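ABC transporter, periplasmic solute-binding protein (Rhizobium meliloti, PDB 4WED) probably binds a solute such as a peptide or a nickel complex in the periplasm and hands it to an ABC transporter for uptake. Local coordinates at residues A59-M64 against S164-T169. Numbering follows the deposited sequence.
Sequences AIQDLM and SYTRPT. With NA (sodium ion), chain B.
The side-chain amide of Gln61 meets the guanidinium of Arg167 at its edge, with CD of the glutamine lying in the guanidinium plane; the two flat groups are turned 58° apart, and the chains that carry them cross at about a right angle. Arg167 NH2 gives a hydrogen bond to Gln61 OE1 at 2.8 Å, with an N-H...O angle of 151°, and NH2 sits 21° out of the carbonyl plane. A second bond from NH2 goes to the backbone oxygen of Ala56, just ahead of helix 58-61, and the two acceptors together fix the end of the arginine. Its chain reaches them by bending at chi3. Nearer the backbones, the methyl CG2 of Thr166 packs 3.7 Å from Gln61 CB. With CG2 trans to the amide N, the hydroxyl OG1 lies beside that N and is hydrogen-bonded to the backbone oxygen of Tyr514. Asp62, which follows Gln61, turns its carboxylate to the sodium ion and holds it with both oxygens, OD2 at 2.3 Å and OD1 at 2.7 Å from the metal; three waters and Asp515 complete the shell. Arg170, the residue after 164-169, hydrogen-bonds to Asp62 OD1 and so helps to position the metal ligand. A glycerol, probably from the crystallisation liquor, hydrogen-bonds to the backbone N atoms of Thr166 and Arg167 and may mark a pocket here. Loop-to-helix packing thus joins the short helix 58-61 to the loop after helix 159-162 beside a two-aspartate sodium site, within a family 5 solute-binding protein of the type 2 periplasmic binding fold.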
ATOM      1  N   ALA A  59      -5.785   6.704  -9.712  1.00 58.09           N
ATOM      2  CA  ALA A  59      -7.001   5.987 -10.027  1.00 56.06           C
ATOM      3  C   ALA A  59      -7.652   6.415 -11.340  1.00 55.94           C
ATOM      4  O   ALA A  59      -8.335   5.642 -11.983  1.00 60.28           O
ATOM      5  CB  ALA A  59      -7.971   6.141  -8.878  1.00 56.87           C
ATOM      6  N   ILE A  60      -7.429   7.645 -11.755  1.00 56.84           N
ATOM      7  CA  ILE A  60      -7.985   8.138 -13.031  1.00 60.67           C
ATOM      8  C   ILE A  60      -7.226   7.570 -14.179  1.00 62.24           C
ATOM      9  O   ILE A  60      -7.832   7.130 -15.155  1.00 60.68           O
ATOM     10  CB  ILE A  60      -7.878   9.675 -13.169  1.00 63.45           C
ATOM     11  CG1 ILE A  60      -8.611  10.392 -12.021  1.00 66.38           C
ATOM     12  CG2 ILE A  60      -8.451  10.157 -14.493  1.00 65.58           C
ATOM     13  CD1 ILE A  60     -10.095  10.080 -11.887  1.00 69.70           C
ATOM     14  N   GLN A  61      -5.913   7.513 -14.037  1.00 65.10           N
ATOM     15  CA  GLN A  61      -5.028   6.936 -15.034  1.00 61.39           C
ATOM     16  C   GLN A  61      -5.379   5.484 -15.232  1.00 58.48           C
ATOM     17  O   GLN A  61      -5.339   4.969 -16.326  1.00 57.58           O
ATOM     18  CB  GLN A  61      -3.580   7.076 -14.597  1.00 59.64           C
ATOM     19  CG  GLN A  61      -2.951   8.390 -14.984  1.00 60.12           C
ATOM     20  CD  GLN A  61      -1.798   8.768 -14.106  1.00 63.93           C
ATOM     21  OE1 GLN A  61      -1.862   8.662 -12.902  1.00 66.52           O
ATOM     22  NE2 GLN A  61      -0.733   9.216 -14.713  1.00 67.76           N
ATOM     23  N   ASP A  62      -5.756   4.838 -14.147  1.00 61.82           N
ATOM     24  CA  ASP A  62      -6.112   3.440 -14.163  1.00 57.28           C
ATOM     25  C   ASP A  62      -7.335   3.168 -15.014  1.00 59.58           C
ATOM     26  O   ASP A  62      -7.574   2.045 -15.406  1.00 55.49           O
ATOM     27  CB  ASP A  62      -6.298   2.944 -12.745  1.00 59.41           C
ATOM     28  CG  ASP A  62      -6.597   1.490 -12.678  1.00 57.28           C
ATOM     29  OD1 ASP A  62      -5.926   0.683 -13.320  1.00 52.74           O
ATOM     30  OD2 ASP A  62      -7.525   1.152 -11.964  1.00 59.43           O
ATOM     31  N   LEU A  63      -8.119   4.202 -15.269  1.00 57.56           N
ATOM     32  CA  LEU A  63      -9.284   4.115 -16.142  1.00 64.10           C
ATOM     33  C   LEU A  63      -9.043   3.774 -17.606  1.00 61.69           C
ATOM     34  O   LEU A  63      -9.827   3.087 -18.209  1.00 61.86           O
ATOM     35  CB  LEU A  63     -10.070   5.408 -16.068  1.00 67.96           C
ATOM     36  CG  LEU A  63     -10.790   5.568 -14.752  1.00 67.44           C
ATOM     37  CD1 LEU A  63     -11.311   6.979 -14.645  1.00 69.48           C
ATOM     38  CD2 LEU A  63     -11.914   4.557 -14.706  1.00 73.70           C
HETATM   39  N   MSE A  64      -7.984   4.304 -18.182  1.00 61.10           N
HETATM   40  CA  MSE A  64      -7.672   4.121 -19.601  1.00 65.15           C
HETATM   41  C   MSE A  64      -6.300   3.593 -19.852  1.00 60.86           C
HETATM   42  O   MSE A  64      -6.001   3.195 -20.973  1.00 68.51           O
HETATM   43  CB  MSE A  64      -7.835   5.459 -20.363  1.00 71.38           C
HETATM   44  CG  MSE A  64      -6.664   6.426 -20.205  1.00 76.02           C
HETATM   45 SE   MSE A  64      -6.711   7.386 -18.475  1.00 95.03          SE
HETATM   46  CE  MSE A  64      -8.277   8.523 -18.929  1.00 77.68           C
ATOM     47  N   SER A 164       3.323  -3.760 -12.600  1.00 43.63           N
ATOM     48  CA  SER A 164       1.885  -3.566 -12.359  1.00 45.00           C
ATOM     49  C   SER A 164       1.550  -2.110 -11.995  1.00 47.60           C
ATOM     50  O   SER A 164       0.419  -1.790 -11.966  1.00 44.62           O
ATOM     51  CB  SER A 164       1.389  -4.464 -11.267  1.00 45.35           C
ATOM     52  OG  SER A 164       1.853  -4.011  -9.995  1.00 43.82           O
ATOM     53  N   TYR A 165       2.527  -1.223 -11.787  1.00 49.90           N
ATOM     54  CA  TYR A 165       2.207   0.090 -11.237  1.00 53.64           C
ATOM     55  C   TYR A 165       1.352   0.925 -12.186  1.00 55.62           C
ATOM     56  O   TYR A 165       1.298   0.677 -13.394  1.00 53.36           O
ATOM     57  CB  TYR A 165       3.476   0.896 -10.950  1.00 55.41           C
ATOM     58  CG  TYR A 165       4.334   0.451  -9.806  1.00 53.60           C
ATOM     59  CD1 TYR A 165       4.068  -0.715  -9.082  1.00 52.94           C
ATOM     60  CD2 TYR A 165       5.494   1.167  -9.498  1.00 54.34           C
ATOM     61  CE1 TYR A 165       4.922  -1.133  -8.077  1.00 53.28           C
ATOM     62  CE2 TYR A 165       6.342   0.759  -8.484  1.00 52.44           C
ATOM     63  CZ  TYR A 165       6.065  -0.392  -7.794  1.00 53.14           C
ATOM     64  OH  TYR A 165       6.912  -0.764  -6.782  1.00 58.44           O
ATOM     65  N   THR A 166       0.714   1.929 -11.606  1.00 59.34           N
ATOM     66  CA  THR A 166      -0.183   2.807 -12.339  1.00 61.67           C
ATOM     67  C   THR A 166       0.714   3.631 -13.233  1.00 59.47           C
ATOM     68  O   THR A 166       0.443   3.782 -14.386  1.00 56.22           O
ATOM     69  CB  THR A 166      -1.081   3.669 -11.412  1.00 61.50           C
ATOM     70  OG1 THR A 166      -2.028   2.812 -10.732  1.00 62.93           O
ATOM     71  CG2 THR A 166      -1.893   4.720 -12.229  1.00 62.52           C
ATOM     72  N   ARG A 167       1.811   4.136 -12.702  1.00 63.42           N
ATOM     73  CA  ARG A 167       2.776   4.869 -13.508  1.00 65.06           C
ATOM     74  C   ARG A 167       4.167   4.514 -13.024  1.00 62.22           C
ATOM     75  O   ARG A 167       4.322   4.186 -11.862  1.00 59.48           O
ATOM     76  CB  ARG A 167       2.551   6.364 -13.345  1.00 66.67           C
ATOM     77  CG  ARG A 167       2.724   6.834 -11.919  1.00 68.84           C
ATOM     78  CD  ARG A 167       2.809   8.338 -11.824  1.00 75.80           C
ATOM     79  NE  ARG A 167       1.491   8.937 -11.917  1.00 73.55           N
ATOM     80  CZ  ARG A 167       0.998   9.802 -11.049  1.00 71.83           C
ATOM     81  NH1 ARG A 167       1.707  10.191 -10.010  1.00 69.42           N
ATOM     82  NH2 ARG A 167      -0.213  10.270 -11.230  1.00 72.79           N
ATOM     83  N   PRO A 168       5.190   4.580 -13.875  1.00 64.46           N
ATOM     84  CA  PRO A 168       5.125   4.992 -15.284  1.00 63.56           C
ATOM     85  C   PRO A 168       4.998   3.847 -16.281  1.00 59.23           C
ATOM     86  O   PRO A 168       5.236   4.008 -17.473  1.00 61.88           O
ATOM     87  CB  PRO A 168       6.498   5.608 -15.481  1.00 64.37           C
ATOM     88  CG  PRO A 168       7.382   4.707 -14.702  1.00 64.67           C
ATOM     89  CD  PRO A 168       6.589   4.350 -13.468  1.00 66.06           C
ATOM     90  N   THR A 169       4.558   2.709 -15.796  1.00 57.08           N
ATOM     91  CA  THR A 169       4.657   1.469 -16.537  1.00 58.73           C
ATOM     92  C   THR A 169       3.574   1.160 -17.561  1.00 58.05           C
ATOM     93  O   THR A 169       3.440  -0.004 -17.964  1.00 58.22           O
ATOM     94  CB  THR A 169       4.633   0.335 -15.515  1.00 54.53           C
ATOM     95  OG1 THR A 169       3.558   0.572 -14.589  1.00 56.57           O
ATOM     96  CG2 THR A 169       5.919   0.343 -14.782  1.00 54.81           C
TER
HETATM   97 NA    NA B 601      -7.266  -1.177 -11.898  1.00 63.85          NA
HETATM   98  O   HOH W   1      -4.927  -1.925 -12.649  1.00 60.52           O
HETATM   99  O   HOH W   2      -9.453  -0.950 -10.837  1.00 63.11           O
HETATM  100  O   HOH W   3      -7.816  -0.888 -13.881  1.00 68.67           O